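Local coordinates for protein DyP (Bjerkandera adusta, PDB 3VXJ) that probably uses hydrogen peroxide to oxidise dyes and phenolic compounds at a heme b cofactor, at residues A[92-97]-A[219-224]; A[99-104]-A[369-374]; A[309-314]-A[389-394]. All coordinates share one frame; numbering follows the deposited sequence.

Contact 1: residues A[92-97]-A[219-224]. With HEM (protoporphyrin IX containing Fe), chain B.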
# COMPACT_ATOMS: atom_id res chain seq x y z
N ASP A 92 11.28 15.77 6.51
CA ASP A 92 10.29 16.84 6.46
C ASP A 92 8.87 16.37 6.69
O ASP A 92 7.97 17.19 6.91
CB ASP A 92 10.37 17.62 5.15
CG ASP A 92 11.63 18.46 5.03
OD1 ASP A 92 12.29 18.72 6.06
OD2 ASP A 92 11.94 18.88 3.90
N GLY A 93 8.65 15.06 6.65
CA GLY A 93 7.30 14.49 6.80
C GLY A 93 6.48 14.56 5.52
O GLY A 93 6.82 15.29 4.57
N GLN A 94 5.37 13.84 5.50
CA GLN A 94 4.59 13.71 4.28
C GLN A 94 3.76 14.94 3.92
O GLN A 94 3.59 15.22 2.75
CB GLN A 94 3.73 12.45 4.31
CG GLN A 94 3.18 12.08 2.92
CD GLN A 94 2.18 10.95 2.98
OE1 GLN A 94 0.98 11.17 2.84
NE2 GLN A 94 2.67 9.74 3.23
N PHE A 95 3.25 15.67 4.91
CA PHE A 95 2.46 16.87 4.61
C PHE A 95 3.27 17.84 3.74
O PHE A 95 2.76 18.38 2.76
CB PHE A 95 1.97 17.54 5.91
CG PHE A 95 0.95 18.64 5.71
CD1 PHE A 95 -0.15 18.49 4.87
CD2 PHE A 95 1.07 19.83 6.43
CE1 PHE A 95 -1.10 19.52 4.73
CE2 PHE A 95 0.13 20.86 6.29
CZ PHE A 95 -0.94 20.69 5.44
N ALA A 96 4.55 18.01 4.07
CA ALA A 96 5.45 18.88 3.30
C ALA A 96 5.71 18.36 1.89
O ALA A 96 6.14 19.12 1.02
CB ALA A 96 6.76 19.04 4.04
N ASP A 97 5.45 17.07 1.68
CA ASP A 97 5.69 16.42 0.39
C ASP A 97 4.40 16.24 -0.40
O ASP A 97 4.43 15.82 -1.57
CB ASP A 97 6.35 15.05 0.62
CG ASP A 97 7.08 14.51 -0.61
OD1 ASP A 97 7.65 15.31 -1.39
OD2 ASP A 97 7.11 13.27 -0.78
N ALA A 219 5.43 4.33 3.99
CA ALA A 219 4.56 5.40 3.50
C ALA A 219 3.14 4.97 3.87
O ALA A 219 2.62 3.97 3.37
CB ALA A 219 4.71 5.55 1.99
N PHE A 220 2.55 5.73 4.79
CA PHE A 220 1.16 5.55 5.16
C PHE A 220 0.31 6.58 4.42
O PHE A 220 0.66 7.76 4.36
CB PHE A 220 0.97 5.72 6.68
CG PHE A 220 -0.46 5.58 7.10
CD1 PHE A 220 -1.01 4.32 7.25
CD2 PHE A 220 -1.27 6.69 7.30
CE1 PHE A 220 -2.34 4.17 7.60
CE2 PHE A 220 -2.60 6.54 7.64
CZ PHE A 220 -3.13 5.28 7.80
N ARG A 221 -0.81 6.13 3.86
CA ARG A 221 -1.77 7.03 3.22
C ARG A 221 -3.18 6.67 3.64
O ARG A 221 -3.59 5.50 3.55
CB ARG A 221 -1.69 6.95 1.70
CG ARG A 221 -0.30 7.22 1.12
CD ARG A 221 -0.02 8.70 0.96
NE ARG A 221 -0.55 9.22 -0.30
CZ ARG A 221 -0.85 10.50 -0.54
NH1 ARG A 221 -0.72 11.43 0.40
NH2 ARG A 221 -1.31 10.85 -1.74
N HIS A 222 -3.93 7.65 4.12
CA HIS A 222 -5.34 7.44 4.41
C HIS A 222 -6.14 7.87 3.18
O HIS A 222 -6.23 9.06 2.89
CB HIS A 222 -5.75 8.25 5.64
CG HIS A 222 -7.22 8.29 5.89
ND1 HIS A 222 -7.81 9.22 6.71
CD2 HIS A 222 -8.22 7.51 5.41
CE1 HIS A 222 -9.12 9.02 6.73
NE2 HIS A 222 -9.39 8.00 5.93
N PHE A 223 -6.68 6.90 2.44
CA PHE A 223 -7.46 7.21 1.24
C PHE A 223 -8.93 7.00 1.51
O PHE A 223 -9.32 5.95 2.02
CB PHE A 223 -7.10 6.27 0.08
CG PHE A 223 -5.71 6.42 -0.44
CD1 PHE A 223 -5.25 7.64 -0.92
CD2 PHE A 223 -4.88 5.30 -0.51
CE1 PHE A 223 -3.95 7.76 -1.43
CE2 PHE A 223 -3.59 5.40 -1.02
CZ PHE A 223 -3.12 6.63 -1.50
N GLN A 224 -9.75 7.98 1.17
CA GLN A 224 -11.19 7.78 1.11
C GLN A 224 -11.56 7.39 -0.32
O GLN A 224 -11.10 8.04 -1.26
CB GLN A 224 -11.92 9.05 1.54
CG GLN A 224 -13.43 8.90 1.58
CD GLN A 224 -14.12 10.02 2.32
OE1 GLN A 224 -13.48 10.83 3.00
NE2 GLN A 224 -15.44 10.06 2.21
CHA HEM B . -1.53 -3.42 -6.88
CHB HEM B . -5.62 -1.30 -5.42
CHC HEM B . -3.17 2.67 -4.17
CHD HEM B . 0.94 0.56 -5.59
C1A HEM B . -2.85 -3.18 -6.63
C2A HEM B . -3.94 -4.09 -6.93
C3A HEM B . -5.08 -3.49 -6.53
C4A HEM B . -4.73 -2.21 -5.94
CMA HEM B . -6.51 -4.04 -6.63
CAA HEM B . -3.79 -5.45 -7.64
CBA HEM B . -3.52 -6.64 -6.73
CGA HEM B . -2.12 -6.67 -6.15
O1A HEM B . -1.14 -6.92 -6.88
O2A HEM B . -2.00 -6.47 -4.91
C1B HEM B . -5.32 -0.04 -4.94
C2B HEM B . -6.27 0.91 -4.40
C3B HEM B . -5.58 2.01 -4.05
C4B HEM B . -4.19 1.77 -4.35
CMB HEM B . -7.79 0.65 -4.30
CAB HEM B . -6.12 3.31 -3.41
CBB HEM B . -7.25 3.34 -2.71
C1C HEM B . -1.85 2.46 -4.49
C2C HEM B . -0.78 3.43 -4.37
C3C HEM B . 0.36 2.85 -4.78
C4C HEM B . 0.03 1.50 -5.16
CMC HEM B . -0.97 4.87 -3.84
CAC HEM B . 1.79 3.45 -4.83
CBC HEM B . 2.01 4.72 -5.17
C1D HEM B . 0.65 -0.71 -6.00
C2D HEM B . 1.66 -1.69 -6.34
C3D HEM B . 0.90 -2.91 -6.75
C4D HEM B . -0.50 -2.57 -6.61
CMD HEM B . 3.19 -1.56 -6.33
CAD HEM B . 1.54 -4.22 -7.23
CBD HEM B . 1.89 -4.05 -8.70
CGD HEM B . 2.57 -5.27 -9.26
O1D HEM B . 2.10 -5.76 -10.32
O2D HEM B . 3.57 -5.74 -8.67
NA HEM B . -3.37 -2.05 -6.05
NB HEM B . -4.05 0.53 -4.93
NC HEM B . -1.32 1.31 -5.02
ND HEM B . -0.62 -1.27 -6.14
FE HEM B . -2.35 -0.34 -5.60
O HOH W 1 -2.13 -1.17 -3.80
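Two hydrogen bonds from one side-chain amide carry this contact: Q94, in the loop ahead of helix 98-101, reaches strand 216-225 at F220 and R221. CG of Q94 stands anti to the backbone N (chi1 -165°) and the chain runs on extended, which delivers both ends of the amide to the strand. Its NE2 donates to the backbone F220 O at 3.0 Å, coming in tilted from the carbonyl plane. Its OE1 accepts from R221 NH1, also at 3.0 Å, and the N-H of that bond aims at the oxygen with an angle of 153°. This donor stands well above the amide carbonyl plane rather than on a lone pair, and the amide and guanidinium planes are turned 69° apart. Behind Q94, its backbone N is hydrogen-bonded to E426 OE2. The one charged pair is the salt bridge from R221 NH2 to D103.

Van der Waals contact fills in beneath the polar ends. Bends at chi2 and chi3 bring the R221 chain to the Q94 amide, with R221 CD 3.7 Å from Q94 CD. At its root, R221 CB lies 3.5 Å above the F223 ring plane, offset toward the rim. F223 in turn packs on heme: its CZ is 3.6 Å from the methyl CMC, and its CD2 is 3.7 Å from CAB.

Strand 216-225 is an inner strand of an antiparallel sheet, between 353-360 and 420-430, and the loop belongs to the N-terminal part of the chain; Q94 thus joins the two halves of the protein. Each end of this buried amide has a partner, a backbone oxygen and a guanidinium, which probably fixes which way it is flipped; the arginine, held between amide and carboxylate, probably has little freedom to turn.

Contact 2: residues A[99-104]-A[369-374]. With HEM (protoporphyrin IX containing Fe), chain B.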
# COMPACT_ATOMS: atom_id res chain seq x y z
N ALA A 99 2.01 18.10 -1.82
CA ALA A 99 1.81 18.78 -3.09
C ALA A 99 2.62 18.12 -4.21
O ALA A 99 2.15 18.02 -5.34
CB ALA A 99 2.13 20.26 -2.97
N ASN A 100 3.83 17.65 -3.89
CA ASN A 100 4.64 16.93 -4.88
C ASN A 100 3.98 15.66 -5.36
O ASN A 100 4.16 15.27 -6.51
CB ASN A 100 6.03 16.60 -4.34
CG ASN A 100 6.84 17.83 -4.02
OD1 ASN A 100 6.82 18.82 -4.76
ND2 ASN A 100 7.57 17.78 -2.92
N LEU A 101 3.24 15.01 -4.46
CA LEU A 101 2.51 13.79 -4.80
C LEU A 101 1.28 14.07 -5.66
O LEU A 101 0.71 13.14 -6.24
CB LEU A 101 2.10 13.03 -3.53
CG LEU A 101 3.21 12.64 -2.55
CD1 LEU A 101 2.62 12.13 -1.23
CD2 LEU A 101 4.14 11.59 -3.18
N GLY A 102 0.87 15.34 -5.73
CA GLY A 102 -0.31 15.73 -6.50
C GLY A 102 -1.56 15.93 -5.66
O GLY A 102 -2.65 16.16 -6.20
N ASP A 103 -1.40 15.84 -4.34
CA ASP A 103 -2.54 15.95 -3.42
C ASP A 103 -3.20 17.31 -3.46
O ASP A 103 -2.53 18.35 -3.56
CB ASP A 103 -2.09 15.73 -1.97
CG ASP A 103 -1.70 14.31 -1.65
OD1 ASP A 103 -1.45 13.48 -2.56
OD2 ASP A 103 -1.60 14.02 -0.44
N ASP A 104 -4.53 17.29 -3.34
CA ASP A 104 -5.32 18.46 -3.00
C ASP A 104 -5.20 18.62 -1.50
O ASP A 104 -5.80 17.86 -0.73
CB ASP A 104 -6.77 18.21 -3.42
CG ASP A 104 -7.70 19.36 -3.06
OD1 ASP A 104 -7.24 20.36 -2.46
OD2 ASP A 104 -8.90 19.26 -3.40
N PHE A 369 8.25 7.04 -6.10
CA PHE A 369 8.59 6.82 -7.51
C PHE A 369 7.38 6.30 -8.28
O PHE A 369 7.09 6.76 -9.39
CB PHE A 369 9.74 5.83 -7.61
CG PHE A 369 10.60 6.01 -8.83
CD1 PHE A 369 11.71 6.85 -8.79
CD2 PHE A 369 10.33 5.32 -10.00
CE1 PHE A 369 12.52 7.01 -9.90
CE2 PHE A 369 11.14 5.49 -11.13
CZ PHE A 369 12.24 6.33 -11.06
N GLN A 370 6.68 5.35 -7.69
CA GLN A 370 5.45 4.80 -8.25
C GLN A 370 4.38 5.87 -8.43
O GLN A 370 3.68 5.89 -9.44
CB GLN A 370 4.94 3.66 -7.37
CG GLN A 370 5.89 2.49 -7.36
CD GLN A 370 5.65 1.56 -6.19
OE1 GLN A 370 4.59 1.59 -5.56
NE2 GLN A 370 6.65 0.74 -5.88
N GLN A 371 4.29 6.79 -7.47
CA GLN A 371 3.30 7.85 -7.50
C GLN A 371 3.66 8.96 -8.51
O GLN A 371 2.86 9.30 -9.38
CB GLN A 371 3.13 8.47 -6.11
CG GLN A 371 2.01 9.52 -6.05
CD GLN A 371 0.64 8.91 -6.28
OE1 GLN A 371 0.23 8.00 -5.56
NE2 GLN A 371 -0.06 9.38 -7.32
N ILE A 372 4.85 9.53 -8.35
CA ILE A 372 5.22 10.73 -9.10
C ILE A 372 5.76 10.37 -10.48
O ILE A 372 5.19 10.77 -11.51
CB ILE A 372 6.24 11.58 -8.34
CG1 ILE A 372 5.66 12.06 -7.01
CG2 ILE A 372 6.67 12.78 -9.20
CD1 ILE A 372 6.63 12.87 -6.16
N ASN A 373 6.86 9.63 -10.51
CA ASN A 373 7.55 9.35 -11.76
C ASN A 373 6.72 8.52 -12.72
O ASN A 373 6.89 8.63 -13.93
CB ASN A 373 8.87 8.62 -11.50
CG ASN A 373 9.81 9.41 -10.62
OD1 ASN A 373 9.48 9.76 -9.49
ND2 ASN A 373 11.00 9.68 -11.14
N TRP A 374 5.84 7.70 -12.16
CA TRP A 374 5.09 6.75 -12.96
C TRP A 374 3.59 7.09 -13.06
O TRP A 374 3.14 7.51 -14.13
CB TRP A 374 5.33 5.33 -12.45
CG TRP A 374 6.74 4.84 -12.72
CD1 TRP A 374 7.68 5.41 -13.54
CD2 TRP A 374 7.34 3.67 -12.17
NE1 TRP A 374 8.83 4.66 -13.54
CE2 TRP A 374 8.65 3.59 -12.70
CE3 TRP A 374 6.91 2.69 -11.27
CZ2 TRP A 374 9.52 2.56 -12.38
CZ3 TRP A 374 7.78 1.67 -10.94
CH2 TRP A 374 9.08 1.61 -11.50
CHA HEM B . -1.53 -3.42 -6.88
CHB HEM B . -5.62 -1.30 -5.42
CHC HEM B . -3.17 2.67 -4.17
CHD HEM B . 0.94 0.56 -5.59
C1A HEM B . -2.85 -3.18 -6.63
C2A HEM B . -3.94 -4.09 -6.93
C3A HEM B . -5.08 -3.49 -6.53
C4A HEM B . -4.73 -2.21 -5.94
CMA HEM B . -6.51 -4.04 -6.63
CAA HEM B . -3.79 -5.45 -7.64
CBA HEM B . -3.52 -6.64 -6.73
CGA HEM B . -2.12 -6.67 -6.15
O1A HEM B . -1.14 -6.92 -6.88
O2A HEM B . -2.00 -6.47 -4.91
C1B HEM B . -5.32 -0.04 -4.94
C2B HEM B . -6.27 0.91 -4.40
C3B HEM B . -5.58 2.01 -4.05
C4B HEM B . -4.19 1.77 -4.35
CMB HEM B . -7.79 0.65 -4.30
CAB HEM B . -6.12 3.31 -3.41
CBB HEM B . -7.25 3.34 -2.71
C1C HEM B . -1.85 2.46 -4.49
C2C HEM B . -0.78 3.43 -4.37
C3C HEM B . 0.36 2.85 -4.78
C4C HEM B . 0.03 1.50 -5.16
CMC HEM B . -0.97 4.87 -3.84
CAC HEM B . 1.79 3.45 -4.83
CBC HEM B . 2.01 4.72 -5.17
C1D HEM B . 0.65 -0.71 -6.00
C2D HEM B . 1.66 -1.69 -6.34
C3D HEM B . 0.90 -2.91 -6.75
C4D HEM B . -0.50 -2.57 -6.61
CMD HEM B . 3.19 -1.56 -6.33
CAD HEM B . 1.54 -4.22 -7.23
CBD HEM B . 1.89 -4.05 -8.70
CGD HEM B . 2.57 -5.27 -9.26
O1D HEM B . 2.10 -5.76 -10.32
O2D HEM B . 3.57 -5.74 -8.67
NA HEM B . -3.37 -2.05 -6.05
NB HEM B . -4.05 0.53 -4.93
NC HEM B . -1.32 1.31 -5.02
ND HEM B . -0.62 -1.27 -6.14
FE HEM B . -2.35 -0.34 -5.60
O HOH W 1 -2.13 -1.17 -3.80
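Helix 98-101 ends in a Schellman motif, and its last residues, N100 and L101, rest against Q371 and I372 on helix 367-375, which lines the heme pocket with Q370 and Q371 and makes a wide pi-type turn at 369-374. G102 closes the motif with positive phi, and its N donates to A99 O at 3.0 Å; a CB there would jam against the preceding carbonyl oxygen.

The contact itself is largely apolar and has no hydrogen bond across it. I372 uses its longer branch: CG1 is anti to the carbonyl carbon (chi1 -62°) and the chain continues straight, placing CD1 against the backbone N100 O at 3.5 Å. The same methyl meets L101 CD2 at 4.1 Å, with the leucine and isoleucine side chains at about a right angle. L101 CD2 also touches Q371 CG, again at 4.1 Å, while that CG sits 3.9 Å from the backbone L101 O.

Q371 kinks at chi2, carrying its amide off this interface: NE2 donates to I394 O and to N376 OD1, while OE1 lies 3.8 Å from the heme vinyl carbon CBC. Q370, a residue earlier, lays OE1 3.4 Å from heme CAC, and its NE2 is bonded to F325 O. L101 O, for its part, accepts from the amides of N376 and Q396.

Apolar methyls thus shield a helix end whose carbonyl finds its donors from other residues, while the glutamines of the second helix bond their NH2 groups to protein oxygens and keep OE1 beside the heme.

Contact 3: residues A[309-314]-A[389-394]. With HEM (protoporphyrin IX containing Fe), chain B; 3DM (2,6-dimethoxyphenol), chain D.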
# COMPACT_ATOMS: atom_id res chain seq x y z
N VAL A 309 -1.77 -1.42 -12.12
CA VAL A 309 -0.66 -2.31 -11.77
C VAL A 309 0.52 -2.15 -12.72
O VAL A 309 1.67 -2.35 -12.31
CB VAL A 309 -1.09 -3.80 -11.64
CG1 VAL A 309 -2.12 -3.96 -10.52
CG2 VAL A 309 -1.60 -4.36 -12.94
N ARG A 310 0.24 -1.77 -13.96
CA ARG A 310 1.30 -1.56 -14.95
C ARG A 310 2.09 -0.27 -14.68
O ARG A 310 3.30 -0.23 -14.87
CB ARG A 310 0.73 -1.55 -16.36
CG ARG A 310 1.77 -1.51 -17.46
CD ARG A 310 1.12 -1.86 -18.78
NE ARG A 310 2.10 -1.94 -19.85
CZ ARG A 310 1.84 -2.34 -21.09
NH1 ARG A 310 0.59 -2.65 -21.45
NH2 ARG A 310 2.83 -2.40 -21.98
N LYS A 311 1.40 0.76 -14.19
CA LYS A 311 2.05 1.99 -13.76
C LYS A 311 2.90 1.81 -12.51
O LYS A 311 4.00 2.35 -12.41
CB LYS A 311 1.01 3.07 -13.52
CG LYS A 311 0.41 3.65 -14.80
CD LYS A 311 1.32 4.69 -15.45
CE LYS A 311 0.50 5.85 -16.00
NZ LYS A 311 1.37 7.00 -16.38
N THR A 312 2.40 1.04 -11.55
CA THR A 312 3.10 0.92 -10.27
C THR A 312 4.17 -0.16 -10.29
O THR A 312 5.12 -0.09 -9.50
CB THR A 312 2.14 0.70 -9.10
OG1 THR A 312 1.44 -0.54 -9.30
CG2 THR A 312 1.14 1.87 -8.97
N ASN A 313 4.04 -1.13 -11.19
CA ASN A 313 5.10 -2.08 -11.49
C ASN A 313 5.15 -2.35 -12.99
O ASN A 313 4.43 -3.22 -13.50
CB ASN A 313 4.93 -3.39 -10.72
CG ASN A 313 6.02 -4.40 -11.07
OD1 ASN A 313 6.99 -4.09 -11.77
ND2 ASN A 313 5.83 -5.64 -10.60
N PRO A 314 5.99 -1.60 -13.71
CA PRO A 314 6.02 -1.66 -15.17
C PRO A 314 6.58 -2.96 -15.76
O PRO A 314 6.43 -3.16 -16.96
CB PRO A 314 6.91 -0.47 -15.56
CG PRO A 314 6.85 0.45 -14.38
CD PRO A 314 6.77 -0.46 -13.20
N GLY A 389 -0.94 8.35 -20.49
CA GLY A 389 -1.84 9.16 -19.68
C GLY A 389 -1.69 8.92 -18.19
O GLY A 389 -0.73 8.30 -17.73
N ILE A 390 -2.65 9.45 -17.44
CA ILE A 390 -2.61 9.46 -15.98
C ILE A 390 -3.29 8.21 -15.44
O ILE A 390 -4.38 7.85 -15.87
CB ILE A 390 -3.31 10.74 -15.45
CG1 ILE A 390 -2.70 12.00 -16.09
CG2 ILE A 390 -3.30 10.78 -13.92
CD1 ILE A 390 -1.16 12.05 -16.03
N GLU A 391 -2.63 7.54 -14.49
CA GLU A 391 -3.16 6.31 -13.93
C GLU A 391 -4.55 6.61 -13.33
O GLU A 391 -4.68 7.50 -12.47
CB GLU A 391 -2.19 5.79 -12.88
CG GLU A 391 -2.35 4.32 -12.55
CD GLU A 391 -3.55 4.05 -11.67
OE1 GLU A 391 -3.45 4.32 -10.45
OE2 GLU A 391 -4.58 3.58 -12.21
N PRO A 392 -5.60 5.90 -13.78
CA PRO A 392 -6.97 6.29 -13.40
C PRO A 392 -7.35 6.08 -11.93
O PRO A 392 -8.27 6.75 -11.47
CB PRO A 392 -7.85 5.42 -14.30
CG PRO A 392 -6.98 4.25 -14.68
CD PRO A 392 -5.60 4.84 -14.81
N ILE A 393 -6.68 5.17 -11.22
CA ILE A 393 -7.02 4.92 -9.82
C ILE A 393 -6.38 5.93 -8.88
O ILE A 393 -7.09 6.59 -8.11
CB ILE A 393 -6.72 3.45 -9.43
CG1 ILE A 393 -7.40 2.47 -10.41
CG2 ILE A 393 -7.12 3.16 -7.98
CD1 ILE A 393 -8.91 2.71 -10.65
N ILE A 394 -5.06 6.08 -8.93
CA ILE A 394 -4.37 7.00 -8.00
C ILE A 394 -3.51 8.09 -8.64
O ILE A 394 -2.88 8.86 -7.94
CB ILE A 394 -3.62 6.27 -6.82
CG1 ILE A 394 -2.76 5.10 -7.32
CG2 ILE A 394 -4.61 5.81 -5.75
CD1 ILE A 394 -1.45 5.53 -7.95
CHA HEM B . -1.53 -3.42 -6.88
CHB HEM B . -5.62 -1.30 -5.42
CHC HEM B . -3.17 2.67 -4.17
CHD HEM B . 0.94 0.56 -5.59
C1A HEM B . -2.85 -3.18 -6.63
C2A HEM B . -3.94 -4.09 -6.93
C3A HEM B . -5.08 -3.49 -6.53
C4A HEM B . -4.73 -2.21 -5.94
CMA HEM B . -6.51 -4.04 -6.63
CAA HEM B . -3.79 -5.45 -7.64
CBA HEM B . -3.52 -6.64 -6.73
CGA HEM B . -2.12 -6.67 -6.15
O1A HEM B . -1.14 -6.92 -6.88
O2A HEM B . -2.00 -6.47 -4.91
C1B HEM B . -5.32 -0.04 -4.94
C2B HEM B . -6.27 0.91 -4.40
C3B HEM B . -5.58 2.01 -4.05
C4B HEM B . -4.19 1.77 -4.35
CMB HEM B . -7.79 0.65 -4.30
CAB HEM B . -6.12 3.31 -3.41
CBB HEM B . -7.25 3.34 -2.71
C1C HEM B . -1.85 2.46 -4.49
C2C HEM B . -0.78 3.43 -4.37
C3C HEM B . 0.36 2.85 -4.78
C4C HEM B . 0.03 1.50 -5.16
CMC HEM B . -0.97 4.87 -3.84
CAC HEM B . 1.79 3.45 -4.83
CBC HEM B . 2.01 4.72 -5.17
C1D HEM B . 0.65 -0.71 -6.00
C2D HEM B . 1.66 -1.69 -6.34
C3D HEM B . 0.90 -2.91 -6.75
C4D HEM B . -0.50 -2.57 -6.61
CMD HEM B . 3.19 -1.56 -6.33
CAD HEM B . 1.54 -4.22 -7.23
CBD HEM B . 1.89 -4.05 -8.70
CGD HEM B . 2.57 -5.27 -9.26
O1D HEM B . 2.10 -5.76 -10.32
O2D HEM B . 3.57 -5.74 -8.67
NA HEM B . -3.37 -2.05 -6.05
NB HEM B . -4.05 0.53 -4.93
NC HEM B . -1.32 1.31 -5.02
ND HEM B . -0.62 -1.27 -6.14
FE HEM B . -2.35 -0.34 -5.60
O1 3DM D . 8.29 -7.37 -11.50
C1 3DM D . 8.97 -7.47 -12.69
C2 3DM D . 9.86 -6.48 -13.11
O2 3DM D . 10.05 -5.38 -12.31
C7 3DM D . 10.65 -4.22 -12.90
C3 3DM D . 10.53 -6.64 -14.34
C4 3DM D . 10.29 -7.75 -15.14
C5 3DM D . 9.40 -8.74 -14.72
C6 3DM D . 8.74 -8.60 -13.50
O3 3DM D . 7.86 -9.53 -13.03
C8 3DM D . 7.38 -10.52 -13.98
O HOH W 1 -2.13 -1.17 -3.80
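K311, on helix 308-312 just after the heme ligand H308, lays its methylenes along E391 and drives its ammonium into the loop at G389. The chain is bent at chi2 (-80°) and twisted off a staggered position at chi3, and this curl brings NZ within 2.8 Å of G389 O, nearly along the C=O axis. F380 O and W374 O are its other acceptors, so three carbonyls grip one buried charge. A methionine in its place would probably leave the three carbonyls without their shared donor and weaken the tie at G389.

The K311 and E391 chains run antiparallel alongside each other, CG to CG at 3.6 Å. E391 then bends at chi2, turning its carboxylate from the lysine: OE2 takes I393 N and OE1 takes I394 N, each at 2.8 Å and from above the carboxylate plane. OE1 is also hydrogen-bonded to H308 ND1.

T312 OG1 lies 3.2 Å from heme C2D and is bonded to H308 O. N313 CG is anti to the backbone N (chi1 178°), which carries ND2 to the propionate and the phenol: it donates to heme O2D at 3.0 Å and to O1 of 2,6-dimethoxyphenol at 3.1 Å.

The carboxylate is held by two backbone N-H groups of its own loop and probably helps orient the axial imidazole of H308, while one asparagine amide joins the bound phenol to a heme propionate.

In the fold
From the N terminus, contact 1 comes first: the loop at 92-97 returns to strand 216-225, closing a loop of 121 residues that takes in strands 119-125 and 146-155 of the N-terminal sheet. Helix 98-101 then opens contact 2, which closes only at helix 367-375, so the two cross. Contact 3 joins helix 308-312 to the loop at 389-394; it begins inside the span of contact 2 and ends beyond it, crossing it too, whereas contacts 1 and 3 follow in series. Contact 2 touches both others, through D103 on one side and helix 367-375 on the other. All three reach heme, tying the N-terminal part to the C-terminal sheet and to the helix of the axial ligand.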